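Local coordinates for exopolysaccharide biosynthesis protein (Pantoea stewartii subsp. stewartii DC283, PDB 6TGF) that probably acts as a glycan-modifying enzyme on exopolysaccharide biofilm, built on a parallel beta-helix like those of bacteriophage tailspikes, at residues R291-S296 and F320-R325; V271-G276 and P306-V311; L197-G202 and S237-G242. All blocks are in the same frame, centred on the assembly; numbering follows the deposited sequence.

Interaction 1: R291-S296 and F320-R325; sequences RFFRIS and FEVSAR. With EDO (1,2-ethanediol), chain C.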
ATOM      1  N   ARG B 291       4.821  19.930 -19.460  1.00 57.42           N
ATOM      2  CA  ARG B 291       5.123  19.485 -18.073  1.00 57.09           C
ATOM      3  C   ARG B 291       4.046  18.492 -17.619  1.00 55.66           C
ATOM      4  O   ARG B 291       4.409  17.367 -17.223  1.00 55.45           O
ATOM      5  CB  ARG B 291       5.183  20.680 -17.116  1.00 57.76           C
ATOM      6  CG  ARG B 291       6.461  21.505 -17.206  1.00 58.86           C
ATOM      7  CD  ARG B 291       7.449  21.280 -16.073  1.00 59.59           C
ATOM      8  NE  ARG B 291       6.881  21.466 -14.742  1.00 60.03           N
ATOM      9  CZ  ARG B 291       7.573  21.427 -13.604  1.00 60.71           C
ATOM     10  NH1 ARG B 291       8.878  21.211 -13.618  1.00 61.16           N
ATOM     11  NH2 ARG B 291       6.956  21.605 -12.448  1.00 60.68           N
ATOM     12  N   PHE B 292       2.775  18.898 -17.696  1.00 54.20           N
ATOM     13  CA  PHE B 292       1.616  18.207 -17.072  1.00 53.23           C
ATOM     14  C   PHE B 292       0.584  17.794 -18.126  1.00 51.78           C
ATOM     15  O   PHE B 292       0.308  18.572 -19.064  1.00 51.84           O
ATOM     16  CB  PHE B 292       0.949  19.120 -16.039  1.00 54.00           C
ATOM     17  CG  PHE B 292       1.225  18.763 -14.602  1.00 54.86           C
ATOM     18  CD1 PHE B 292       2.520  18.751 -14.104  1.00 55.48           C
ATOM     19  CD2 PHE B 292       0.184  18.453 -13.740  1.00 55.18           C
ATOM     20  CE1 PHE B 292       2.768  18.429 -12.777  1.00 55.78           C
ATOM     21  CE2 PHE B 292       0.433  18.132 -12.415  1.00 55.57           C
ATOM     22  CZ  PHE B 292       1.723  18.120 -11.937  1.00 55.76           C
ATOM     23  N   PHE B 293       0.028  16.590 -17.954  1.00 49.95           N
ATOM     24  CA  PHE B 293      -1.272  16.153 -18.528  1.00 48.50           C
ATOM     25  C   PHE B 293      -2.024  15.335 -17.473  1.00 47.27           C
ATOM     26  O   PHE B 293      -1.634  14.183 -17.213  1.00 46.90           O
ATOM     27  CB  PHE B 293      -1.093  15.334 -19.809  1.00 48.32           C
ATOM     28  CG  PHE B 293      -2.397  14.983 -20.484  1.00 48.11           C
ATOM     29  CD1 PHE B 293      -3.121  13.862 -20.107  1.00 47.93           C
ATOM     30  CD2 PHE B 293      -2.914  15.792 -21.483  1.00 47.99           C
ATOM     31  CE1 PHE B 293      -4.325  13.554 -20.724  1.00 47.79           C
ATOM     32  CE2 PHE B 293      -4.116  15.483 -22.099  1.00 47.88           C
ATOM     33  CZ  PHE B 293      -4.819  14.363 -21.720  1.00 47.87           C
ATOM     34  N   ARG B 294      -3.060  15.927 -16.876  1.00 46.17           N
ATOM     35  CA  ARG B 294      -4.001  15.232 -15.961  1.00 45.38           C
ATOM     36  C   ARG B 294      -5.329  15.030 -16.699  1.00 44.67           C
ATOM     37  O   ARG B 294      -5.737  15.932 -17.451  1.00 44.35           O
ATOM     38  CB  ARG B 294      -4.190  16.024 -14.664  1.00 45.49           C
ATOM     39  CG  ARG B 294      -5.248  15.451 -13.733  1.00 45.53           C
ATOM     40  CD  ARG B 294      -5.531  16.368 -12.562  1.00 45.79           C
ATOM     41  NE  ARG B 294      -6.618  15.880 -11.719  1.00 45.94           N
ATOM     42  CZ  ARG B 294      -7.917  15.985 -11.995  1.00 45.88           C
ATOM     43  NH1 ARG B 294      -8.329  16.559 -13.114  1.00 45.95           N
ATOM     44  NH2 ARG B 294      -8.809  15.504 -11.145  1.00 46.10           N
ATOM     45  N   ILE B 295      -5.959  13.872 -16.497  1.00 44.18           N
ATOM     46  CA  ILE B 295      -7.321  13.557 -17.016  1.00 44.06           C
ATOM     47  C   ILE B 295      -7.997  12.615 -16.014  1.00 44.03           C
ATOM     48  O   ILE B 295      -7.367  11.612 -15.629  1.00 44.18           O
ATOM     49  CB  ILE B 295      -7.245  12.994 -18.453  1.00 43.97           C
ATOM     50  CG1 ILE B 295      -8.621  12.947 -19.121  1.00 43.95           C
ATOM     51  CG2 ILE B 295      -6.554  11.640 -18.495  1.00 44.14           C
ATOM     52  CD1 ILE B 295      -8.559  13.012 -20.628  1.00 44.10           C
ATOM     53  N   SER B 296      -9.205  12.962 -15.563  1.00 43.94           N
ATOM     54  CA  SER B 296      -9.918  12.262 -14.463  1.00 43.93           C
ATOM     55  C   SER B 296     -11.428  12.260 -14.716  1.00 44.45           C
ATOM     56  O   SER B 296     -11.948  13.276 -15.219  1.00 44.15           O
ATOM     57  CB  SER B 296      -9.589  12.888 -13.133  1.00 43.80           C
ATOM     58  OG  SER B 296     -10.058  12.080 -12.062  1.00 43.74           O
ATOM     59  N   PHE B 320      -6.246   9.561 -26.637  1.00 37.37           N
ATOM     60  CA  PHE B 320      -5.395  10.685 -26.161  1.00 37.12           C
ATOM     61  C   PHE B 320      -3.938  10.456 -26.583  1.00 37.28           C
ATOM     62  O   PHE B 320      -3.329   9.470 -26.130  1.00 36.99           O
ATOM     63  CB  PHE B 320      -5.523  10.833 -24.643  1.00 36.76           C
ATOM     64  CG  PHE B 320      -6.944  10.957 -24.156  1.00 36.59           C
ATOM     65  CD1 PHE B 320      -7.740  12.017 -24.561  1.00 36.62           C
ATOM     66  CD2 PHE B 320      -7.490  10.014 -23.297  1.00 36.56           C
ATOM     67  CE1 PHE B 320      -9.050  12.131 -24.120  1.00 36.56           C
ATOM     68  CE2 PHE B 320      -8.798  10.132 -22.855  1.00 36.54           C
ATOM     69  CZ  PHE B 320      -9.576  11.188 -23.267  1.00 36.53           C
ATOM     70  N   GLU B 321      -3.407  11.344 -27.434  1.00 37.78           N
ATOM     71  CA  GLU B 321      -1.979  11.384 -27.853  1.00 38.25           C
ATOM     72  C   GLU B 321      -1.281  12.527 -27.110  1.00 38.21           C
ATOM     73  O   GLU B 321      -1.272  13.656 -27.635  1.00 38.39           O
ATOM     74  CB  GLU B 321      -1.860  11.581 -29.366  1.00 38.75           C
ATOM     75  CG  GLU B 321      -2.249  10.358 -30.171  1.00 39.24           C
ATOM     76  CD  GLU B 321      -1.185   9.279 -30.264  1.00 39.65           C
ATOM     77  OE1 GLU B 321      -0.189   9.356 -29.517  1.00 39.80           O
ATOM     78  OE2 GLU B 321      -1.355   8.362 -31.092  1.00 40.11           O
ATOM     79  N   VAL B 322      -0.719  12.239 -25.932  1.00 38.12           N
ATOM     80  CA  VAL B 322      -0.106  13.254 -25.025  1.00 38.04           C
ATOM     81  C   VAL B 322       1.419  13.175 -25.140  1.00 38.18           C
ATOM     82  O   VAL B 322       1.934  12.134 -25.589  1.00 38.27           O
ATOM     83  CB  VAL B 322      -0.576  13.072 -23.568  1.00 37.91           C
ATOM     84  CG1 VAL B 322      -2.093  13.035 -23.471  1.00 37.84           C
ATOM     85  CG2 VAL B 322       0.028  11.838 -22.910  1.00 37.88           C
ATOM     86  N   SER B 323       2.098  14.255 -24.751  1.00 38.34           N
ATOM     87  CA  SER B 323       3.577  14.366 -24.647  1.00 38.60           C
ATOM     88  C   SER B 323       3.921  15.259 -23.449  1.00 38.38           C
ATOM     89  O   SER B 323       4.198  16.457 -23.660  1.00 38.45           O
ATOM     90  CB  SER B 323       4.175  14.883 -25.931  1.00 39.07           C
ATOM     91  OG  SER B 323       5.581  15.038 -25.808  1.00 39.47           O
ATOM     92  N   ALA B 324       3.886  14.685 -22.241  1.00 38.05           N
ATOM     93  CA  ALA B 324       4.109  15.380 -20.951  1.00 37.92           C
ATOM     94  C   ALA B 324       5.062  14.566 -20.067  1.00 37.75           C
ATOM     95  O   ALA B 324       5.074  13.325 -20.192  1.00 37.47           O
ATOM     96  CB  ALA B 324       2.785  15.609 -20.264  1.00 37.69           C
ATOM     97  N   ARG B 325       5.827  15.247 -19.205  1.00 37.84           N
ATOM     98  CA  ARG B 325       6.762  14.622 -18.230  1.00 37.78           C
ATOM     99  C   ARG B 325       5.949  13.938 -17.123  1.00 37.44           C
ATOM    100  O   ARG B 325       6.309  12.808 -16.744  1.00 37.19           O
ATOM    101  CB  ARG B 325       7.724  15.661 -17.646  1.00 38.10           C
ATOM    102  CG  ARG B 325       8.767  15.078 -16.701  1.00 38.32           C
ATOM    103  CD  ARG B 325       9.891  16.044 -16.378  1.00 38.63           C
ATOM    104  NE  ARG B 325      10.843  15.534 -15.397  1.00 38.79           N
ATOM    105  CZ  ARG B 325      11.804  14.643 -15.642  1.00 38.86           C
ATOM    106  NH1 ARG B 325      11.955  14.118 -16.847  1.00 38.79           N
ATOM    107  NH2 ARG B 325      12.612  14.269 -14.663  1.00 38.89           N
TER
HETATM  108  C1  EDO C 805      12.330  16.948 -11.324  1.00 84.50           C
HETATM  109  O1  EDO C 805      11.805  15.783 -11.928  1.00 84.09           O
HETATM  110  C2  EDO C 805      11.284  17.950 -10.985  1.00 84.32           C
HETATM  111  O2  EDO C 805      11.596  18.775  -9.877  1.00 84.33           O
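Phe293 and Val322 pack closely where two faces of the parallel beta-helix meet across its interior. Val322 CG1 sits squarely over the middle of the Phe293 ring, 3.3 Å from the centroid and only 3° off the ring normal, and the two side chains cross at about a right angle. Phe293 has CG anti to the backbone N (chi1 -175°), which starts its side chain in the direction that lays the ring against Val322 CG1. Farther along the strands Ile295 and Phe320 reach toward each other tip to tip: Ile295 CD1 rests over a face of the Phe320 ring, shifted toward the rim, and comes 3.4 Å from Phe320 CZ. At the other end of the packed row Ala324 CB lies 3.9 Å from Phe293 CB. All of these side-chain contacts are made by carbon atoms.

Toward the corners at Arg291 and Arg325 the main chains draw together, Arg291 CA lying 5.1 Å from Ala324 CA, but the side chains part toward solvent. Arg291 NH1 is still 6.3 Å from Arg325 NE, and Arg291 is exposed. Arg325, extended from CG to NE, donates from NH2 to O1 of an ethanediol at 3.2 Å, nearly straight and in the guanidinium plane; that molecule probably comes from the crystallisation liquor.

In the fold, Phe293 also meets the rings of Tyr259, on helix 252-265, and Phe285, while Leu348 of strand 346-350 touches both Phe293 and Val322. Strand 290-296 runs parallel to 271-272 and 327-330, and strand 318-324 to 283-284 and 346-350.

Interaction 2: V271-G276 and P306-V311; sequences VQFPAG and PATTIV
Thr308, with chi1 at -59°, has OG1 beside its backbone N and CG2 anti to that N, and this sends CG2 to Phe273 and OG1 to the carbonyl of Pro274. On the other side Phe273 holds CG anti to its carbonyl carbon (chi1 -75°), where it comes within reach of the same methyl. The contact belongs to the parallel beta-helix, at the place where the chain leaves strand 271-272 and Gly276 begins a parallel pairing with Thr308 on the next coil.

The two branches of Thr308 do different work. CG2 packs on Phe273 at the root of its side chain, 3.5 Å from Phe273 CB, and the two side chains cross at about a right angle. Farther out, the ring reaches Ile310, whose CD1 lies 3.8 Å from Phe273 CZ. OG1 turns to the backbone and donates to Pro274 O, sitting well above the plane of that carbonyl; the same OG1 is also met by the backbone N-H of Ala298. A buried hydroxyl is thus held by two backbone partners.

Phe273 has further neighbours: Phe278 meets it edge to face, and Ile255 of helix 252-265 and Ile295 of strand 290-296 pack against it. On the coil that follows, Leu332 and Phe334 lie against Thr308 and Ile310.

At the margin Ala275 CB and Ala307 CB touch at 3.9 Å. Along the main chain Gly276 is gripped at both ends. Its N donates to Ala307 O at 2.8 Å, lying in the carbonyl plane, and its O accepts from Thr309 N at 3.0 Å, with that donor tilted 31° from the plane of the Gly276 carbonyl.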
ATOM      1  N   VAL B 271      -7.970  18.318 -17.443  1.00 41.02           N
ATOM      2  CA  VAL B 271      -9.230  17.797 -18.060  1.00 39.87           C
ATOM      3  C   VAL B 271     -10.020  17.016 -17.002  1.00 38.79           C
ATOM      4  O   VAL B 271      -9.545  15.945 -16.578  1.00 38.52           O
ATOM      5  CB  VAL B 271      -8.936  16.926 -19.298  1.00 39.97           C
ATOM      6  CG1 VAL B 271     -10.214  16.521 -20.017  1.00 39.93           C
ATOM      7  CG2 VAL B 271      -7.983  17.617 -20.263  1.00 40.15           C
ATOM      8  N   GLN B 272     -11.188  17.535 -16.610  1.00 37.62           N
ATOM      9  CA  GLN B 272     -12.094  16.922 -15.602  1.00 36.74           C
ATOM     10  C   GLN B 272     -13.434  16.590 -16.268  1.00 36.02           C
ATOM     11  O   GLN B 272     -14.159  17.533 -16.638  1.00 35.86           O
ATOM     12  CB  GLN B 272     -12.293  17.870 -14.418  1.00 36.87           C
ATOM     13  CG  GLN B 272     -13.165  17.296 -13.308  1.00 37.01           C
ATOM     14  CD  GLN B 272     -12.530  16.095 -12.651  1.00 37.07           C
ATOM     15  OE1 GLN B 272     -11.365  16.123 -12.261  1.00 37.21           O
ATOM     16  NE2 GLN B 272     -13.298  15.026 -12.518  1.00 37.06           N
ATOM     17  N   PHE B 273     -13.738  15.295 -16.412  1.00 35.21           N
ATOM     18  CA  PHE B 273     -15.064  14.775 -16.840  1.00 34.62           C
ATOM     19  C   PHE B 273     -16.029  14.813 -15.660  1.00 34.28           C
ATOM     20  O   PHE B 273     -15.644  14.503 -14.535  1.00 34.30           O
ATOM     21  CB  PHE B 273     -14.975  13.325 -17.321  1.00 34.52           C
ATOM     22  CG  PHE B 273     -14.366  13.116 -18.684  1.00 34.40           C
ATOM     23  CD1 PHE B 273     -13.000  12.934 -18.830  1.00 34.29           C
ATOM     24  CD2 PHE B 273     -15.167  13.056 -19.814  1.00 34.43           C
ATOM     25  CE1 PHE B 273     -12.445  12.719 -20.081  1.00 34.28           C
ATOM     26  CE2 PHE B 273     -14.608  12.845 -21.066  1.00 34.44           C
ATOM     27  CZ  PHE B 273     -13.249  12.676 -21.197  1.00 34.41           C
ATOM     28  N   PRO B 274     -17.311  15.181 -15.874  1.00 34.03           N
ATOM     29  CA  PRO B 274     -18.359  14.880 -14.903  1.00 34.06           C
ATOM     30  C   PRO B 274     -18.782  13.416 -15.087  1.00 34.01           C
ATOM     31  O   PRO B 274     -18.293  12.783 -16.009  1.00 33.88           O
ATOM     32  CB  PRO B 274     -19.472  15.883 -15.240  1.00 34.17           C
ATOM     33  CG  PRO B 274     -19.269  16.218 -16.708  1.00 34.09           C
ATOM     34  CD  PRO B 274     -17.823  15.906 -17.045  1.00 33.97           C
ATOM     35  N   ALA B 275     -19.650  12.905 -14.211  1.00 34.09           N
ATOM     36  CA  ALA B 275     -20.192  11.527 -14.285  1.00 34.15           C
ATOM     37  C   ALA B 275     -21.014  11.385 -15.573  1.00 34.16           C
ATOM     38  O   ALA B 275     -21.668  12.374 -15.966  1.00 34.13           O
ATOM     39  CB  ALA B 275     -21.015  11.220 -13.057  1.00 34.31           C
ATOM     40  N   GLY B 276     -20.955  10.213 -16.215  1.00 34.17           N
ATOM     41  CA  GLY B 276     -21.747   9.876 -17.416  1.00 34.32           C
ATOM     42  C   GLY B 276     -20.907   9.237 -18.510  1.00 34.20           C
ATOM     43  O   GLY B 276     -19.691   9.053 -18.301  1.00 34.18           O
ATOM     44  N   PRO B 306     -15.902   3.225 -11.904  1.00 45.36           N
ATOM     45  CA  PRO B 306     -15.948   4.672 -12.120  1.00 44.30           C
ATOM     46  C   PRO B 306     -17.288   5.145 -12.702  1.00 43.34           C
ATOM     47  O   PRO B 306     -17.905   4.393 -13.437  1.00 43.81           O
ATOM     48  CB  PRO B 306     -14.818   4.931 -13.127  1.00 44.19           C
ATOM     49  CG  PRO B 306     -13.861   3.775 -12.931  1.00 44.35           C
ATOM     50  CD  PRO B 306     -14.736   2.600 -12.548  1.00 44.78           C
ATOM     51  N   ALA B 307     -17.688   6.377 -12.374  1.00 41.91           N
ATOM     52  CA  ALA B 307     -18.973   6.994 -12.784  1.00 41.10           C
ATOM     53  C   ALA B 307     -18.829   7.698 -14.141  1.00 40.00           C
ATOM     54  O   ALA B 307     -19.828   8.287 -14.598  1.00 40.29           O
ATOM     55  CB  ALA B 307     -19.444   7.950 -11.717  1.00 41.22           C
ATOM     56  N   THR B 308     -17.644   7.644 -14.761  1.00 38.60           N
ATOM     57  CA  THR B 308     -17.361   8.224 -16.102  1.00 37.72           C
ATOM     58  C   THR B 308     -16.892   7.117 -17.051  1.00 37.02           C
ATOM     59  O   THR B 308     -15.898   6.437 -16.717  1.00 36.49           O
ATOM     60  CB  THR B 308     -16.324   9.352 -16.015  1.00 37.40           C
ATOM     61  OG1 THR B 308     -16.840  10.355 -15.140  1.00 37.36           O
ATOM     62  CG2 THR B 308     -16.001   9.967 -17.360  1.00 37.29           C
ATOM     63  N   THR B 309     -17.579   6.957 -18.186  1.00 36.57           N
ATOM     64  CA  THR B 309     -17.211   6.024 -19.285  1.00 36.35           C
ATOM     65  C   THR B 309     -16.834   6.836 -20.530  1.00 36.10           C
ATOM     66  O   THR B 309     -17.647   7.683 -20.950  1.00 36.07           O
ATOM     67  CB  THR B 309     -18.343   5.035 -19.587  1.00 36.43           C
ATOM     68  OG1 THR B 309     -18.586   4.271 -18.405  1.00 36.28           O
ATOM     69  CG2 THR B 309     -18.024   4.101 -20.735  1.00 36.53           C
ATOM     70  N   ILE B 310     -15.642   6.593 -21.081  1.00 35.92           N
ATOM     71  CA  ILE B 310     -15.212   7.112 -22.414  1.00 36.11           C
ATOM     72  C   ILE B 310     -15.542   6.042 -23.456  1.00 36.48           C
ATOM     73  O   ILE B 310     -15.358   4.845 -23.161  1.00 36.61           O
ATOM     74  CB  ILE B 310     -13.719   7.505 -22.428  1.00 35.90           C
ATOM     75  CG1 ILE B 310     -13.486   8.828 -21.694  1.00 35.66           C
ATOM     76  CG2 ILE B 310     -13.180   7.555 -23.853  1.00 35.98           C
ATOM     77  CD1 ILE B 310     -12.037   9.105 -21.361  1.00 35.54           C
ATOM     78  N   VAL B 311     -16.026   6.475 -24.620  1.00 36.69           N
ATOM     79  CA  VAL B 311     -16.369   5.603 -25.779  1.00 37.19           C
ATOM     80  C   VAL B 311     -16.025   6.391 -27.049  1.00 37.39           C
ATOM     81  O   VAL B 311     -16.216   7.620 -27.042  1.00 37.25           O
ATOM     82  CB  VAL B 311     -17.844   5.156 -25.704  1.00 37.45           C
ATOM     83  CG1 VAL B 311     -18.813   6.206 -26.218  1.00 37.55           C
ATOM     84  CG2 VAL B 311     -18.075   3.840 -26.414  1.00 37.99           C
TER

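Interaction 3: L197-G202 and S237-G242; sequences LEVGGG and SLFDFG. With EDO (1,2-ethanediol), chain D.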
ATOM      1  N   LEU B 197     -30.317  22.098 -21.972  1.00 39.63           N
ATOM      2  CA  LEU B 197     -29.636  20.927 -21.344  1.00 39.66           C
ATOM      3  C   LEU B 197     -29.382  21.178 -19.850  1.00 39.75           C
ATOM      4  O   LEU B 197     -29.080  20.198 -19.141  1.00 39.84           O
ATOM      5  CB  LEU B 197     -28.313  20.655 -22.069  1.00 39.45           C
ATOM      6  CG  LEU B 197     -28.409  20.256 -23.542  1.00 39.57           C
ATOM      7  CD1 LEU B 197     -27.143  19.543 -23.986  1.00 39.39           C
ATOM      8  CD2 LEU B 197     -29.617  19.374 -23.812  1.00 40.01           C
ATOM      9  N   GLU B 198     -29.489  22.434 -19.399  1.00 39.86           N
ATOM     10  CA  GLU B 198     -29.192  22.905 -18.013  1.00 40.02           C
ATOM     11  C   GLU B 198     -27.971  22.169 -17.437  1.00 39.42           C
ATOM     12  O   GLU B 198     -28.045  21.713 -16.278  1.00 39.52           O
ATOM     13  CB  GLU B 198     -30.437  22.822 -17.122  1.00 40.81           C
ATOM     14  CG  GLU B 198     -31.120  21.469 -17.073  1.00 41.47           C
ATOM     15  CD  GLU B 198     -32.452  21.494 -16.340  1.00 42.38           C
ATOM     16  OE1 GLU B 198     -32.811  22.564 -15.802  1.00 42.53           O
ATOM     17  OE2 GLU B 198     -33.131  20.447 -16.314  1.00 43.14           O
ATOM     18  N   VAL B 199     -26.886  22.080 -18.219  1.00 38.83           N
ATOM     19  CA  VAL B 199     -25.499  21.786 -17.742  1.00 38.26           C
ATOM     20  C   VAL B 199     -24.550  22.816 -18.367  1.00 37.71           C
ATOM     21  O   VAL B 199     -24.834  23.283 -19.488  1.00 37.48           O
ATOM     22  CB  VAL B 199     -25.045  20.350 -18.069  1.00 38.18           C
ATOM     23  CG1 VAL B 199     -25.898  19.309 -17.367  1.00 38.44           C
ATOM     24  CG2 VAL B 199     -25.004  20.079 -19.562  1.00 38.15           C
ATOM     25  N   GLY B 200     -23.464  23.147 -17.661  1.00 37.49           N
ATOM     26  CA  GLY B 200     -22.422  24.085 -18.123  1.00 37.18           C
ATOM     27  C   GLY B 200     -22.867  25.535 -18.025  1.00 37.03           C
ATOM     28  O   GLY B 200     -22.226  26.387 -18.674  1.00 36.79           O
ATOM     29  N   GLY B 201     -23.918  25.812 -17.247  1.00 37.08           N
ATOM     30  CA  GLY B 201     -24.406  27.176 -16.966  1.00 36.99           C
ATOM     31  C   GLY B 201     -23.636  27.809 -15.821  1.00 36.90           C
ATOM     32  O   GLY B 201     -22.741  27.141 -15.267  1.00 36.95           O
ATOM     33  N   GLY B 202     -23.964  29.056 -15.474  1.00 36.91           N
ATOM     34  CA  GLY B 202     -23.332  29.781 -14.355  1.00 37.04           C
ATOM     35  C   GLY B 202     -23.536  31.282 -14.447  1.00 37.10           C
ATOM     36  O   GLY B 202     -24.337  31.729 -15.292  1.00 37.05           O
ATOM     37  N   SER B 237     -15.793  21.462 -14.888  1.00 35.47           N
ATOM     38  CA  SER B 237     -15.891  20.175 -15.629  1.00 34.78           C
ATOM     39  C   SER B 237     -16.028  20.460 -17.127  1.00 33.97           C
ATOM     40  O   SER B 237     -16.157  21.642 -17.493  1.00 33.95           O
ATOM     41  CB  SER B 237     -17.036  19.334 -15.120  1.00 34.97           C
ATOM     42  OG  SER B 237     -18.288  19.899 -15.484  1.00 35.21           O
ATOM     43  N   LEU B 238     -16.015  19.411 -17.955  1.00 33.15           N
ATOM     44  CA  LEU B 238     -16.110  19.517 -19.436  1.00 32.48           C
ATOM     45  C   LEU B 238     -17.491  20.047 -19.846  1.00 32.14           C
ATOM     46  O   LEU B 238     -17.596  20.556 -20.979  1.00 32.17           O
ATOM     47  CB  LEU B 238     -15.826  18.152 -20.071  1.00 32.31           C
ATOM     48  CG  LEU B 238     -14.358  17.726 -20.091  1.00 32.15           C
ATOM     49  CD1 LEU B 238     -14.225  16.269 -20.500  1.00 32.18           C
ATOM     50  CD2 LEU B 238     -13.542  18.614 -21.019  1.00 32.09           C
ATOM     51  N   PHE B 239     -18.503  19.936 -18.974  1.00 31.82           N
ATOM     52  CA  PHE B 239     -19.847  20.545 -19.164  1.00 31.70           C
ATOM     53  C   PHE B 239     -19.694  22.056 -19.386  1.00 31.67           C
ATOM     54  O   PHE B 239     -20.415  22.609 -20.237  1.00 31.87           O
ATOM     55  CB  PHE B 239     -20.774  20.279 -17.972  1.00 31.60           C
ATOM     56  CG  PHE B 239     -21.385  18.900 -17.882  1.00 31.66           C
ATOM     57  CD1 PHE B 239     -21.408  18.036 -18.969  1.00 31.70           C
ATOM     58  CD2 PHE B 239     -21.982  18.478 -16.703  1.00 31.75           C
ATOM     59  CE1 PHE B 239     -21.985  16.778 -18.868  1.00 31.75           C
ATOM     60  CE2 PHE B 239     -22.561  17.222 -16.604  1.00 31.83           C
ATOM     61  CZ  PHE B 239     -22.563  16.374 -17.687  1.00 31.86           C
ATOM     62  N   ASP B 240     -18.770  22.690 -18.655  1.00 31.52           N
ATOM     63  CA  ASP B 240     -18.489  24.150 -18.727  1.00 31.39           C
ATOM     64  C   ASP B 240     -17.831  24.496 -20.068  1.00 31.20           C
ATOM     65  O   ASP B 240     -17.908  25.676 -20.460  1.00 31.14           O
ATOM     66  CB  ASP B 240     -17.612  24.609 -17.559  1.00 31.46           C
ATOM     67  CG  ASP B 240     -18.271  24.428 -16.204  1.00 31.67           C
ATOM     68  OD1 ASP B 240     -19.412  24.906 -16.038  1.00 31.78           O
ATOM     69  OD2 ASP B 240     -17.645  23.799 -15.331  1.00 32.01           O
ATOM     70  N   PHE B 241     -17.205  23.516 -20.732  1.00 31.08           N
ATOM     71  CA  PHE B 241     -16.519  23.673 -22.042  1.00 31.11           C
ATOM     72  C   PHE B 241     -17.380  23.093 -23.176  1.00 31.25           C
ATOM     73  O   PHE B 241     -16.884  23.017 -24.316  1.00 31.33           O
ATOM     74  CB  PHE B 241     -15.115  23.062 -21.973  1.00 31.11           C
ATOM     75  CG  PHE B 241     -14.133  23.897 -21.190  1.00 31.13           C
ATOM     76  CD1 PHE B 241     -14.086  23.826 -19.806  1.00 31.19           C
ATOM     77  CD2 PHE B 241     -13.272  24.773 -21.836  1.00 31.25           C
ATOM     78  CE1 PHE B 241     -13.192  24.605 -19.086  1.00 31.31           C
ATOM     79  CE2 PHE B 241     -12.379  25.553 -21.115  1.00 31.31           C
ATOM     80  CZ  PHE B 241     -12.339  25.466 -19.742  1.00 31.36           C
ATOM     81  N   GLY B 242     -18.628  22.711 -22.875  1.00 31.46           N
ATOM     82  CA  GLY B 242     -19.677  22.406 -23.870  1.00 31.69           C
ATOM     83  C   GLY B 242     -19.844  20.917 -24.141  1.00 31.94           C
ATOM     84  O   GLY B 242     -20.499  20.582 -25.149  1.00 31.97           O
TER
HETATM   85  C1  EDO D 809     -18.093  21.868 -27.342  1.00 83.22           C
HETATM   86  O1  EDO D 809     -16.952  22.639 -27.663  1.00 82.61           O
HETATM   87  C2  EDO D 809     -19.365  22.498 -27.786  1.00 83.42           C
HETATM   88  O2  EDO D 809     -19.919  21.948 -28.969  1.00 83.51           O
HETATM   89  O   HOH W   1     -21.765  24.416 -14.875  1.00 41.42           O
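Val199 lies over a face of the Phe239 ring, its CB offset toward the rim and 3.8 Å from Phe239 CD2. Of its two methyls, CG1 is near Phe239 CE2, while CG2 stands at a longer distance from CG and CD1. Phe239 has CG anti to its carbonyl carbon (chi1 -77°), which starts the side chain toward Val199, so that the ring lies against its CB. Next to this pair Gly200 brings its bare CA to Phe239 O, 3.3 Å away, in a CA-H...O contact; having no side chain, it lets the two backbones come within 4.0 Å, measured from Gly200 CA to Asp240 CA. No direct hydrogen bond crosses between the segments.

A water takes that role, donating to Gly201 O at 2.9 Å and to Asp240 OD1 at 2.7 Å. The same OD1 forms a salt bridge with Arg228 NH2, which also donates to Gly200 O. Arg228 therefore reaches both sides of the contact, and its charge would be expected to balance that of the carboxylate.

Farther out, the short helix-like turn that carries Phe239 is held from within by backbone bonds from Asp240 N to Ser237 O and from Phe241 N to Leu238 O. Ser237 N holds Asp240 OD2 at 3.0 Å, on its anti side, while Arg228 and the water hold OD1, the oxygen nearer the loop of Gly200-Gly202.

Both segments are loops. The first, 197-202, leads into strand 202-207; the second precedes helix 252-265. Leu238 and Phe241 pack on that helix, against Ile255, Met258 and Ala257, with Trp261 meeting the Phe241 ring, while Phe239 touches Pro274 at the first coils of the beta-helix.

From the N terminus, interaction 3 comes first: it closes the 34-residue excursion between 197-202 and 237-242, which includes strands 202-207, 218-221 and 224-228, and it is complete before the others open. After helix 252-265 the chain starts interaction 2 at 271-276, then reaches 291-296 of interaction 1, returns to interaction 2 at 306-311, and ends interaction 1 at 320-325. These two loops therefore cross rather than nest. They also touch, through Arg294 with Gln272 and Phe320 with Ile310. Interaction 3 meets interaction 2 where Leu238 packs on Phe273, joining the loops and strands that precede the beta-helix to its first coils.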